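Local coordinates for putative cytochrome P450 154A1 (Streptomyces coelicolor, PDB 1ODO), which is a haem protein of the cytochrome P450 family, here with 4-phenyl-1h-imidazole bound, at residues L8-T13 with H18-T23; T123-R128 with Y146-A151; A200-T205 with D209-L214; G271-A276 with D336-V341; D277-T282 with L366-L371. All coordinates share one frame; numbering follows the deposited sequence.

Contact 1. Residues L8-T13 with H18-T23; sequences LVLDPT and HTEHRT
Glu20 OE1 is held by two waters, and both lead across to the backbone of Asp11. The first water gives a proton to Glu20 OE1 at 2.7 Å and accepts one from Asp11 N at 2.9 Å; the second also donates to Glu20 OE1, at 2.8 Å, and turns its other proton to Asp11 O. Carboxylate and main chain are thus joined through solvent rather than directly. Glu20 gets there by stretching out: its CG stands opposite the backbone N (chi1 177°) and the chain runs on extended from CG. The other oxygen, OE2, bonds to His291, so both ends of the carboxylate are fixed. Beside the carboxylate lies Leu10, which crosses the glutamate at about a right angle with its CD2 4.0 Å from Glu20 OE1. One helical turn further along, contact becomes purely apolar as Leu8 CD2 meets Thr23 CG2 at 3.7 Å. Asp11 itself folds the chain beyond the strand: its OD1 takes Thr13 N at 3.0 Å from well above the carboxylate plane, an Asx turn, and Thr13 OG1 is an added donor at 2.8 Å from the same face. Leu8 and Leu10 also bond through their backbones to strand 30-35, which lies parallel to strand 8-9, and helix 17-25 makes the connection between the two: a beta-alpha-beta crossover at the edge of the mixed sheet.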
# COMPACT_ATOMS: atom_id res chain seq x y z
N LEU A 8 -5.58 -19.13 -13.64
CA LEU A 8 -5.36 -17.93 -14.44
C LEU A 8 -4.06 -17.31 -13.94
O LEU A 8 -3.96 -16.96 -12.77
CB LEU A 8 -6.51 -16.93 -14.25
CG LEU A 8 -6.32 -15.58 -14.94
CD1 LEU A 8 -6.31 -15.76 -16.45
CD2 LEU A 8 -7.44 -14.64 -14.53
N VAL A 9 -3.08 -17.17 -14.82
CA VAL A 9 -1.80 -16.60 -14.42
C VAL A 9 -1.80 -15.07 -14.42
O VAL A 9 -1.95 -14.44 -15.46
CB VAL A 9 -0.66 -17.10 -15.34
CG1 VAL A 9 0.68 -16.57 -14.84
CG2 VAL A 9 -0.66 -18.62 -15.37
N LEU A 10 -1.62 -14.49 -13.24
CA LEU A 10 -1.60 -13.03 -13.12
C LEU A 10 -0.25 -12.51 -13.60
O LEU A 10 0.80 -13.02 -13.22
CB LEU A 10 -1.85 -12.63 -11.66
CG LEU A 10 -3.17 -13.15 -11.07
CD1 LEU A 10 -3.36 -12.58 -9.68
CD2 LEU A 10 -4.34 -12.76 -11.97
N ASP A 11 -0.29 -11.48 -14.45
CA ASP A 11 0.89 -10.85 -15.02
C ASP A 11 1.81 -10.21 -13.97
O ASP A 11 1.44 -9.21 -13.34
CB ASP A 11 0.43 -9.82 -16.05
CG ASP A 11 1.57 -9.09 -16.73
OD1 ASP A 11 2.73 -9.52 -16.61
OD2 ASP A 11 1.29 -8.07 -17.38
N PRO A 12 3.01 -10.77 -13.77
CA PRO A 12 3.97 -10.24 -12.79
C PRO A 12 4.44 -8.81 -13.08
O PRO A 12 4.93 -8.12 -12.19
CB PRO A 12 5.14 -11.22 -12.86
CG PRO A 12 4.51 -12.49 -13.37
CD PRO A 12 3.55 -11.98 -14.41
N THR A 13 4.29 -8.37 -14.33
CA THR A 13 4.71 -7.02 -14.71
C THR A 13 3.62 -5.96 -14.55
O THR A 13 3.88 -4.77 -14.72
CB THR A 13 5.20 -6.97 -16.18
OG1 THR A 13 4.09 -7.13 -17.06
CG2 THR A 13 6.20 -8.09 -16.43
N HIS A 18 -6.30 -2.84 -15.71
CA HIS A 18 -7.71 -2.59 -16.01
C HIS A 18 -8.31 -3.82 -16.69
O HIS A 18 -9.43 -4.23 -16.38
CB HIS A 18 -7.89 -1.38 -16.92
CG HIS A 18 -7.55 -0.08 -16.27
ND1 HIS A 18 -7.86 0.19 -14.95
CD2 HIS A 18 -6.96 1.04 -16.75
CE1 HIS A 18 -7.48 1.42 -14.66
NE2 HIS A 18 -6.93 1.96 -15.73
N THR A 19 -7.58 -4.39 -17.64
CA THR A 19 -8.08 -5.57 -18.33
C THR A 19 -8.10 -6.71 -17.32
O THR A 19 -9.01 -7.53 -17.31
CB THR A 19 -7.20 -5.96 -19.52
OG1 THR A 19 -7.28 -4.93 -20.52
CG2 THR A 19 -7.67 -7.28 -20.13
N GLU A 20 -7.08 -6.74 -16.47
CA GLU A 20 -6.99 -7.79 -15.46
C GLU A 20 -8.23 -7.77 -14.56
O GLU A 20 -8.75 -8.83 -14.20
CB GLU A 20 -5.74 -7.60 -14.60
CG GLU A 20 -5.61 -8.61 -13.46
CD GLU A 20 -4.36 -8.41 -12.64
OE1 GLU A 20 -3.32 -9.03 -12.97
OE2 GLU A 20 -4.41 -7.62 -11.68
N HIS A 21 -8.71 -6.58 -14.20
CA HIS A 21 -9.90 -6.49 -13.35
C HIS A 21 -11.06 -7.23 -14.00
O HIS A 21 -11.75 -8.02 -13.36
CB HIS A 21 -10.35 -5.03 -13.16
CG HIS A 21 -9.36 -4.16 -12.45
ND1 HIS A 21 -8.39 -4.65 -11.61
CD2 HIS A 21 -9.23 -2.81 -12.44
CE1 HIS A 21 -7.69 -3.65 -11.11
NE2 HIS A 21 -8.18 -2.52 -11.59
N ARG A 22 -11.28 -6.95 -15.28
CA ARG A 22 -12.36 -7.58 -16.02
C ARG A 22 -12.19 -9.09 -16.14
O ARG A 22 -13.14 -9.84 -15.94
CB ARG A 22 -12.48 -6.96 -17.41
CG ARG A 22 -12.59 -5.45 -17.37
CD ARG A 22 -12.81 -4.85 -18.75
NE ARG A 22 -12.78 -3.40 -18.71
CZ ARG A 22 -13.55 -2.65 -17.92
NH1 ARG A 22 -14.42 -3.23 -17.09
NH2 ARG A 22 -13.46 -1.33 -17.95
N THR A 23 -10.98 -9.52 -16.46
CA THR A 23 -10.71 -10.94 -16.61
C THR A 23 -10.98 -11.69 -15.31
O THR A 23 -11.57 -12.78 -15.31
CB THR A 23 -9.25 -11.17 -17.04
OG1 THR A 23 -9.01 -10.44 -18.26
CG2 THR A 23 -8.98 -12.65 -17.28
O HOH W 1 -2.91 -10.45 -15.17
O HOH W 2 -0.76 -7.94 -13.46

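Contact 2. Residues T123-R128 with Y146-A151; sequences TGLVDR and YPLPIA
This is an apolar helix-to-helix contact in which a single leucine of helix 108-131 is set against the first turn of helix 147-157. Leu125 carries one whole side of it. Its CG stands opposite its own carbonyl carbon (chi1 -72°), a rotation that sends the branch across to the other helix, where its two methyls share the work. CD1 sits close over backbone, 3.5 Å from Leu148 N and 3.6 Å from Leu148 CA, and also touches Leu148 CB at 3.7 Å. CD2 instead meets the proline ring, at 4.0 Å from Pro147 CB, with Pro147 CG equally near. In cytochrome P450 terms these helices are D and E, two members of the conserved helical bundle at the centre of the fold. Leu148 serves two neighbours within that bundle: it offers Leu125 its backbone and CB, while its CG stands opposite the backbone N (chi1 177°) and its branch packs on Ile251 of helix 247-260 and on Met121 and Val122 of helix 108-131. That side chain comes to about 10 Å from the haem. On helix 108-131, Val126 follows Leu125 but packs on Ser370 and Arg374 of helix 357-374, and Asp127 forms a salt bridge with Arg374.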
# COMPACT_ATOMS: atom_id res chain seq x y z
N THR A 123 4.74 21.68 2.71
CA THR A 123 5.06 23.03 2.26
C THR A 123 6.51 23.10 1.78
O THR A 123 6.81 23.73 0.77
CB THR A 123 4.84 24.07 3.38
OG1 THR A 123 3.50 23.96 3.86
CG2 THR A 123 5.08 25.48 2.86
N GLY A 124 7.41 22.45 2.52
CA GLY A 124 8.81 22.45 2.14
C GLY A 124 9.04 21.85 0.77
O GLY A 124 9.78 22.41 -0.05
N LEU A 125 8.42 20.71 0.51
CA LEU A 125 8.56 20.05 -0.78
C LEU A 125 7.91 20.85 -1.90
O LEU A 125 8.42 20.88 -3.02
CB LEU A 125 7.96 18.64 -0.71
CG LEU A 125 8.77 17.64 0.12
CD1 LEU A 125 7.96 16.37 0.33
CD2 LEU A 125 10.09 17.34 -0.58
N VAL A 126 6.79 21.50 -1.61
CA VAL A 126 6.12 22.29 -2.63
C VAL A 126 6.93 23.56 -2.90
O VAL A 126 7.05 23.98 -4.05
CB VAL A 126 4.67 22.64 -2.22
CG1 VAL A 126 4.03 23.55 -3.26
CG2 VAL A 126 3.86 21.36 -2.08
N ASP A 127 7.51 24.15 -1.85
CA ASP A 127 8.31 25.36 -2.02
C ASP A 127 9.47 25.04 -2.96
O ASP A 127 9.81 25.83 -3.83
CB ASP A 127 8.88 25.85 -0.69
CG ASP A 127 7.84 26.50 0.19
OD1 ASP A 127 6.83 27.00 -0.34
OD2 ASP A 127 8.05 26.52 1.42
N ARG A 128 10.08 23.87 -2.76
CA ARG A 128 11.20 23.44 -3.58
C ARG A 128 10.80 23.37 -5.04
O ARG A 128 11.57 23.75 -5.92
CB ARG A 128 11.70 22.07 -3.12
CG ARG A 128 12.58 22.09 -1.89
CD ARG A 128 12.80 20.67 -1.39
NE ARG A 128 12.97 19.73 -2.49
CZ ARG A 128 13.10 18.41 -2.33
NH1 ARG A 128 13.08 17.88 -1.12
NH2 ARG A 128 13.24 17.63 -3.39
N TYR A 146 7.24 10.59 -3.82
CA TYR A 146 8.16 9.73 -3.09
C TYR A 146 8.74 10.33 -1.80
O TYR A 146 8.69 9.71 -0.74
CB TYR A 146 9.32 9.29 -4.00
CG TYR A 146 9.12 7.93 -4.65
CD1 TYR A 146 9.17 7.79 -6.04
CD2 TYR A 146 8.92 6.79 -3.88
CE1 TYR A 146 9.02 6.54 -6.65
CE2 TYR A 146 8.76 5.53 -4.48
CZ TYR A 146 8.81 5.42 -5.86
OH TYR A 146 8.65 4.18 -6.45
N PRO A 147 9.29 11.56 -1.88
CA PRO A 147 9.87 12.17 -0.67
C PRO A 147 8.95 12.49 0.51
O PRO A 147 9.39 12.40 1.66
CB PRO A 147 10.57 13.42 -1.22
CG PRO A 147 9.73 13.78 -2.41
CD PRO A 147 9.48 12.43 -3.05
N LEU A 148 7.69 12.85 0.26
CA LEU A 148 6.80 13.17 1.37
C LEU A 148 6.58 12.01 2.35
O LEU A 148 6.83 12.16 3.55
CB LEU A 148 5.44 13.66 0.85
CG LEU A 148 4.38 13.95 1.92
CD1 LEU A 148 4.91 14.96 2.95
CD2 LEU A 148 3.12 14.49 1.25
N PRO A 149 6.13 10.84 1.85
CA PRO A 149 5.90 9.69 2.74
C PRO A 149 7.18 9.29 3.49
O PRO A 149 7.13 8.83 4.63
CB PRO A 149 5.42 8.60 1.79
CG PRO A 149 4.77 9.36 0.67
CD PRO A 149 5.75 10.51 0.47
N ILE A 150 8.33 9.45 2.84
CA ILE A 150 9.61 9.10 3.45
C ILE A 150 9.90 10.05 4.61
O ILE A 150 10.36 9.62 5.68
CB ILE A 150 10.75 9.16 2.41
CG1 ILE A 150 10.59 8.01 1.41
CG2 ILE A 150 12.12 9.09 3.10
CD1 ILE A 150 11.60 8.00 0.28
N ALA A 151 9.63 11.34 4.41
CA ALA A 151 9.86 12.33 5.45
C ALA A 151 8.95 12.07 6.65
O ALA A 151 9.36 12.20 7.80
CB ALA A 151 9.63 13.73 4.90

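Contact 3. Residues A200-T205 with D209-L214; sequences AAKRAT and DMTSLL
The carboxylate of Asp209, the one flat group that bonds across this contact, has Lys202 on one side of its plane and a serine hydroxyl on the other. Lys202 NZ comes from above the plane to make a salt bridge with Asp209 OD1 at 2.9 Å, and Lys202 CE lies on the same side, 3.6 Å from both Asp209 OD1 and OD2. Off the opposite face, Ser212 OG meets Asp209 OD2 at 2.8 Å, on the syn side but 31° out of the plane. Ser212 N reaches Asp209 OD2, also at 2.8 Å, nearly in line with its C-O bond. With CG tucked between backbone N and carbonyl carbon (chi1 48°), Asp209 is curled over the helix start as an N-cap, so the same side chain that begins helix 210-218 also ties it to helix 181-204. In a cytochrome P450 these are helices G and H, joined here by a short loop. Lys202 is folded to fit. Its chi1 of -61° lays CG on Thr211 CG2 at 3.6 Å, the two side chains crossing at about a right angle, and bends at chi2 and chi3 bring CE and NZ back to the Asp209 carboxylate. On the way, CE passes 3.6 Å from Ser212 OG. NZ has a second bond, to Gly158 O just beyond helix 147-157, so this buried charge is met by both a carboxylate and a carbonyl. Thr211 uses only its methyl on the lysine; its OG1 is bonded to Met157 O, and Ser212 OG is bonded to Gly207 N in the loop between the helices.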
# COMPACT_ATOMS: atom_id res chain seq x y z
N ALA A 200 20.77 -1.12 15.53
CA ALA A 200 22.00 -0.91 16.27
C ALA A 200 22.17 0.57 16.58
O ALA A 200 22.50 0.95 17.70
CB ALA A 200 23.20 -1.42 15.46
N ALA A 201 21.92 1.41 15.58
CA ALA A 201 22.04 2.86 15.74
C ALA A 201 21.05 3.42 16.76
O ALA A 201 21.42 4.27 17.58
CB ALA A 201 21.86 3.55 14.40
N LYS A 202 19.81 2.96 16.71
CA LYS A 202 18.80 3.44 17.64
C LYS A 202 19.02 2.89 19.04
O LYS A 202 18.62 3.52 20.02
CB LYS A 202 17.40 3.08 17.13
CG LYS A 202 17.08 3.70 15.77
CD LYS A 202 17.12 5.23 15.81
CE LYS A 202 16.01 5.82 16.67
NZ LYS A 202 15.92 7.31 16.55
N ARG A 203 19.65 1.72 19.14
CA ARG A 203 19.91 1.13 20.44
C ARG A 203 20.92 2.02 21.14
O ARG A 203 20.79 2.34 22.32
CB ARG A 203 20.53 -0.27 20.29
CG ARG A 203 19.54 -1.40 20.33
CD ARG A 203 20.09 -2.55 21.15
NE ARG A 203 19.11 -3.62 21.28
CZ ARG A 203 18.77 -4.44 20.30
NH1 ARG A 203 19.34 -4.31 19.11
NH2 ARG A 203 17.85 -5.37 20.50
N ALA A 204 21.94 2.43 20.38
CA ALA A 204 22.99 3.28 20.90
C ALA A 204 22.49 4.69 21.18
O ALA A 204 22.87 5.31 22.17
CB ALA A 204 24.15 3.33 19.90
N THR A 205 21.63 5.20 20.30
CA THR A 205 21.08 6.54 20.45
C THR A 205 19.56 6.55 20.29
O THR A 205 19.04 6.93 19.24
CB THR A 205 21.68 7.52 19.42
OG1 THR A 205 23.11 7.45 19.49
CG2 THR A 205 21.23 8.94 19.70
N ASP A 209 10.56 8.01 19.52
CA ASP A 209 10.00 7.50 18.27
C ASP A 209 9.61 6.03 18.39
O ASP A 209 9.98 5.36 19.35
CB ASP A 209 11.03 7.69 17.15
CG ASP A 209 12.41 7.20 17.55
OD1 ASP A 209 13.34 8.03 17.66
OD2 ASP A 209 12.56 5.98 17.77
N MET A 210 8.88 5.53 17.40
CA MET A 210 8.44 4.14 17.41
C MET A 210 9.56 3.10 17.33
O MET A 210 9.43 2.02 17.88
CB MET A 210 7.42 3.88 16.30
CG MET A 210 6.86 2.45 16.29
SD MET A 210 5.77 2.05 17.69
CE MET A 210 6.87 1.37 18.85
N THR A 211 10.64 3.41 16.62
CA THR A 211 11.72 2.43 16.53
C THR A 211 12.29 2.20 17.94
O THR A 211 12.53 1.07 18.35
CB THR A 211 12.85 2.89 15.59
OG1 THR A 211 12.33 3.06 14.26
CG2 THR A 211 13.97 1.84 15.54
N SER A 212 12.49 3.29 18.68
CA SER A 212 13.03 3.17 20.03
C SER A 212 12.08 2.41 20.96
O SER A 212 12.52 1.60 21.78
CB SER A 212 13.33 4.55 20.60
OG SER A 212 14.30 5.21 19.81
N LEU A 213 10.78 2.66 20.84
CA LEU A 213 9.81 1.97 21.68
C LEU A 213 9.81 0.47 21.40
O LEU A 213 9.71 -0.34 22.33
CB LEU A 213 8.40 2.52 21.46
CG LEU A 213 8.00 3.82 22.17
CD1 LEU A 213 6.59 4.22 21.73
CD2 LEU A 213 8.06 3.62 23.69
N LEU A 214 9.91 0.11 20.13
CA LEU A 214 9.93 -1.30 19.74
C LEU A 214 11.19 -1.97 20.27
O LEU A 214 11.15 -3.09 20.77
CB LEU A 214 9.85 -1.44 18.22
CG LEU A 214 8.49 -1.02 17.63
CD1 LEU A 214 8.55 -0.97 16.11
CD2 LEU A 214 7.41 -1.99 18.10

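Contact 4. Residues G271-A276 with D336-V341; sequences GEVTWA and DATRTV
Two side-chain rotations set Val273 against Thr338. In Val273, chi1 of -52° places CG1 opposite the carbonyl carbon, where it can reach the other loop; in Thr338, chi1 of 74° puts CG2 in the equivalent place while OG1 turns inward to its own turn. The outcome is methyl against methyl, Val273 CG1 to Thr338 CG2 at 3.7 Å, the side chains meeting at a slant. The same CG1 lies 3.7 Å from Ala337 O and 4.2 Å from Ala337 CB, so the valine rests on a corner of the turn. That corner is well braced. Asp336 OD1 accepts Thr338 N at 2.9 Å from above the carboxylate plane, an Asx turn within a type I turn from Asp336 to Arg339, and takes Thr338 OG1 as an added donor at 2.6 Å through its syn lone pair. It belongs to the stretch known in cytochrome P450s as the meander, and Arg339 supplies the salt bridge to Glu281 that completes the family's Glu-Arg-Arg triad with Arg284. Val273 sits in an equally defined link between helices. Gly271, with positive phi, closes helix 262-270 in a Schellman motif, and Thr274 starts helix 275-285: its side chain caps the backbone N of Asp277, whose OD2 accepts Thr274 N in return, a capping box. Behind the contact, Val273 packs on Val268 and Thr338 on Leu267, both of helix 262-270.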
# COMPACT_ATOMS: atom_id res chain seq x y z
N GLY A 271 -16.23 23.87 -4.81
CA GLY A 271 -16.63 23.56 -3.45
C GLY A 271 -17.67 22.46 -3.38
O GLY A 271 -18.28 22.23 -2.34
N GLU A 272 -17.89 21.76 -4.50
CA GLU A 272 -18.87 20.68 -4.56
C GLU A 272 -18.34 19.39 -3.94
O GLU A 272 -19.11 18.56 -3.47
CB GLU A 272 -19.30 20.44 -6.01
CG GLU A 272 -20.21 21.54 -6.55
CD GLU A 272 -20.69 21.26 -7.96
OE1 GLU A 272 -21.19 20.14 -8.21
OE2 GLU A 272 -20.57 22.16 -8.82
N VAL A 273 -17.02 19.22 -3.96
CA VAL A 273 -16.39 18.03 -3.38
C VAL A 273 -15.14 18.56 -2.68
O VAL A 273 -14.65 19.64 -3.02
CB VAL A 273 -15.95 16.98 -4.44
CG1 VAL A 273 -17.11 16.64 -5.37
CG2 VAL A 273 -14.74 17.49 -5.22
N THR A 274 -14.64 17.81 -1.71
CA THR A 274 -13.45 18.21 -0.97
C THR A 274 -12.23 17.42 -1.44
O THR A 274 -12.35 16.49 -2.23
CB THR A 274 -13.61 17.92 0.53
OG1 THR A 274 -13.79 16.51 0.71
CG2 THR A 274 -14.82 18.65 1.09
N TRP A 275 -11.06 17.80 -0.94
CA TRP A 275 -9.85 17.10 -1.33
C TRP A 275 -9.98 15.68 -0.77
O TRP A 275 -9.52 14.72 -1.38
CB TRP A 275 -8.61 17.77 -0.74
CG TRP A 275 -8.25 19.06 -1.41
CD1 TRP A 275 -8.22 20.30 -0.85
CD2 TRP A 275 -7.89 19.23 -2.79
NE1 TRP A 275 -7.86 21.24 -1.79
CE2 TRP A 275 -7.65 20.60 -2.99
CE3 TRP A 275 -7.74 18.35 -3.87
CZ2 TRP A 275 -7.26 21.13 -4.23
CZ3 TRP A 275 -7.36 18.87 -5.11
CH2 TRP A 275 -7.13 20.25 -5.27
N ALA A 276 -10.63 15.57 0.38
CA ALA A 276 -10.83 14.27 1.02
C ALA A 276 -11.68 13.39 0.12
O ALA A 276 -11.43 12.20 -0.01
CB ALA A 276 -11.49 14.44 2.39
N ASP A 336 -15.57 9.46 -10.07
CA ASP A 336 -16.58 10.46 -9.73
C ASP A 336 -16.47 10.79 -8.25
O ASP A 336 -16.93 10.03 -7.40
CB ASP A 336 -17.98 9.91 -10.07
CG ASP A 336 -19.11 10.81 -9.59
OD1 ASP A 336 -18.86 11.99 -9.28
OD2 ASP A 336 -20.25 10.32 -9.53
N ALA A 337 -15.85 11.92 -7.93
CA ALA A 337 -15.68 12.34 -6.54
C ALA A 337 -16.97 12.79 -5.85
O ALA A 337 -16.97 13.04 -4.64
CB ALA A 337 -14.63 13.46 -6.46
N THR A 338 -18.07 12.88 -6.60
CA THR A 338 -19.34 13.29 -6.01
C THR A 338 -20.15 12.10 -5.47
O THR A 338 -21.19 12.29 -4.87
CB THR A 338 -20.24 14.04 -7.03
OG1 THR A 338 -20.78 13.11 -7.97
CG2 THR A 338 -19.44 15.11 -7.77
N ARG A 339 -19.65 10.88 -5.69
CA ARG A 339 -20.35 9.68 -5.22
C ARG A 339 -20.86 9.76 -3.79
O ARG A 339 -20.13 10.17 -2.89
CB ARG A 339 -19.45 8.45 -5.32
CG ARG A 339 -19.22 7.94 -6.72
CD ARG A 339 -18.20 6.81 -6.72
NE ARG A 339 -17.85 6.44 -8.09
CZ ARG A 339 -18.61 5.69 -8.88
NH1 ARG A 339 -19.77 5.21 -8.44
NH2 ARG A 339 -18.22 5.44 -10.12
N THR A 340 -22.11 9.36 -3.59
CA THR A 340 -22.70 9.38 -2.26
C THR A 340 -22.13 8.20 -1.47
O THR A 340 -21.86 8.31 -0.28
CB THR A 340 -24.24 9.26 -2.33
OG1 THR A 340 -24.78 10.43 -2.95
CG2 THR A 340 -24.83 9.11 -0.93
N VAL A 341 -21.95 7.07 -2.15
CA VAL A 341 -21.40 5.87 -1.53
C VAL A 341 -19.92 5.85 -1.91
O VAL A 341 -19.58 5.60 -3.07
CB VAL A 341 -22.08 4.59 -2.04
CG1 VAL A 341 -21.48 3.36 -1.37
CG2 VAL A 341 -23.58 4.65 -1.77

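Contact 5. Residues D277-T282 with L366-L371; sequences DVVEET and LALESL
Leu368 CD1 is the one atom that residues 366-371 bring to this contact, and two adjacent valines of helix 275-285 receive it. Val279 CG2 is nearer, at 3.8 Å; Val278 CG1 stands a little further off, 4.2 Å from the same methyl. With CG opposite its carbonyl carbon (chi1 -68°) and the branch extended, Leu368 spans a backbone separation of 8.9 Å between its CA and Val279 CA. Val255 of helix 247-260 packs on Leu368. Val279, whose side chain is about 8 Å from the haem, also touches Val364 and Thr365, which come from the same helix as Leu368 about one turn earlier. Val278 has a backbone tie as well, since its O takes Thr282 N at 3.0 Å and Thr282 OG1 at 2.8 Å from opposite faces of the carbonyl plane. These are the K and L helices of a cytochrome P450, and helix 275-285 carries the family's ExxR motif. Between the two segments there is methyl contact alone: it is dispersive and buried, with no polar pair between them to fix its direction.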
# COMPACT_ATOMS: atom_id res chain seq x y z
N ASP A 277 -12.70 13.97 -0.51
CA ASP A 277 -13.57 13.20 -1.40
C ASP A 277 -12.75 12.67 -2.57
O ASP A 277 -12.95 11.54 -3.03
CB ASP A 277 -14.71 14.05 -1.95
CG ASP A 277 -15.72 14.45 -0.90
OD1 ASP A 277 -15.92 13.69 0.07
OD2 ASP A 277 -16.33 15.53 -1.06
N VAL A 278 -11.84 13.50 -3.08
CA VAL A 278 -11.01 13.10 -4.20
C VAL A 278 -10.09 11.95 -3.80
O VAL A 278 -9.86 11.03 -4.58
CB VAL A 278 -10.16 14.28 -4.72
CG1 VAL A 278 -9.13 13.79 -5.71
CG2 VAL A 278 -11.07 15.30 -5.38
N VAL A 279 -9.57 12.01 -2.57
CA VAL A 279 -8.69 10.96 -2.10
C VAL A 279 -9.46 9.66 -1.94
O VAL A 279 -8.96 8.59 -2.31
CB VAL A 279 -8.01 11.36 -0.76
CG1 VAL A 279 -7.32 10.16 -0.13
CG2 VAL A 279 -6.98 12.46 -1.03
N GLU A 280 -10.68 9.73 -1.42
CA GLU A 280 -11.47 8.52 -1.24
C GLU A 280 -11.84 7.88 -2.58
O GLU A 280 -11.84 6.66 -2.70
CB GLU A 280 -12.75 8.80 -0.45
CG GLU A 280 -12.47 9.11 1.02
CD GLU A 280 -11.55 8.09 1.65
OE1 GLU A 280 -10.47 8.48 2.15
OE2 GLU A 280 -11.89 6.89 1.63
N GLU A 281 -12.15 8.69 -3.58
CA GLU A 281 -12.50 8.14 -4.88
C GLU A 281 -11.24 7.58 -5.56
O GLU A 281 -11.33 6.64 -6.34
CB GLU A 281 -13.16 9.19 -5.77
CG GLU A 281 -13.49 8.69 -7.17
CD GLU A 281 -14.59 7.63 -7.20
OE1 GLU A 281 -14.87 6.99 -6.16
OE2 GLU A 281 -15.18 7.43 -8.28
N THR A 282 -10.08 8.17 -5.27
CA THR A 282 -8.84 7.69 -5.86
C THR A 282 -8.54 6.32 -5.25
O THR A 282 -8.11 5.39 -5.93
CB THR A 282 -7.65 8.65 -5.57
OG1 THR A 282 -7.90 9.93 -6.18
CG2 THR A 282 -6.34 8.08 -6.13
N LEU A 366 -3.32 16.67 2.26
CA LEU A 366 -2.48 17.85 2.45
C LEU A 366 -1.63 18.13 1.21
O LEU A 366 -1.51 19.28 0.78
CB LEU A 366 -1.56 17.66 3.66
CG LEU A 366 -2.20 17.82 5.04
CD1 LEU A 366 -1.17 17.55 6.11
CD2 LEU A 366 -2.75 19.24 5.18
N ALA A 367 -1.05 17.08 0.64
CA ALA A 367 -0.23 17.24 -0.55
C ALA A 367 -1.04 17.84 -1.69
O ALA A 367 -0.59 18.77 -2.35
CB ALA A 367 0.36 15.89 -0.96
N LEU A 368 -2.24 17.31 -1.92
CA LEU A 368 -3.08 17.83 -3.00
C LEU A 368 -3.42 19.30 -2.82
O LEU A 368 -3.27 20.09 -3.75
CB LEU A 368 -4.38 17.03 -3.09
CG LEU A 368 -4.27 15.57 -3.55
CD1 LEU A 368 -5.66 14.95 -3.57
CD2 LEU A 368 -3.63 15.51 -4.93
N GLU A 369 -3.87 19.65 -1.62
CA GLU A 369 -4.24 21.03 -1.30
C GLU A 369 -3.09 22.00 -1.55
O GLU A 369 -3.27 23.03 -2.20
CB GLU A 369 -4.68 21.12 0.16
CG GLU A 369 -5.00 22.53 0.62
CD GLU A 369 -5.57 22.57 2.03
OE1 GLU A 369 -4.93 22.01 2.95
OE2 GLU A 369 -6.65 23.17 2.21
N SER A 370 -1.91 21.65 -1.05
CA SER A 370 -0.73 22.48 -1.21
C SER A 370 -0.27 22.58 -2.66
O SER A 370 -0.00 23.68 -3.16
CB SER A 370 0.41 21.93 -0.34
OG SER A 370 1.58 22.73 -0.45
N LEU A 371 -0.20 21.44 -3.35
CA LEU A 371 0.22 21.40 -4.74
C LEU A 371 -0.66 22.22 -5.68
O LEU A 371 -0.17 23.10 -6.40
CB LEU A 371 0.26 19.95 -5.22
CG LEU A 371 0.71 19.74 -6.67
CD1 LEU A 371 2.16 20.17 -6.83
CD2 LEU A 371 0.54 18.28 -7.06

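How the contacts relate
From the N terminus, contact 1 closes first, over four residues, and binds the edge strand of the mixed sheet to helix 17-25. Contact 2 closes over 17 residues that hold strand 138-139 and helix 140-145, and contact 3 over three, between helices 181-204 and 210-218. These three run in series. Contacts 4 and 5, closing over 59 and 83 residues, cross: their segments alternate. Contact 4 joins the link between helices 262-270 and 275-285 to the 336-341 loop; contact 5 joins helix 275-285 to helix 357-374. Glu281 of contact 5 also meets contact 4, by the salt bridge to Arg339 and probably by a hydrogen bond from Asp336 N. Contacts 2 and 5 touch where Leu148 packs on Ala367.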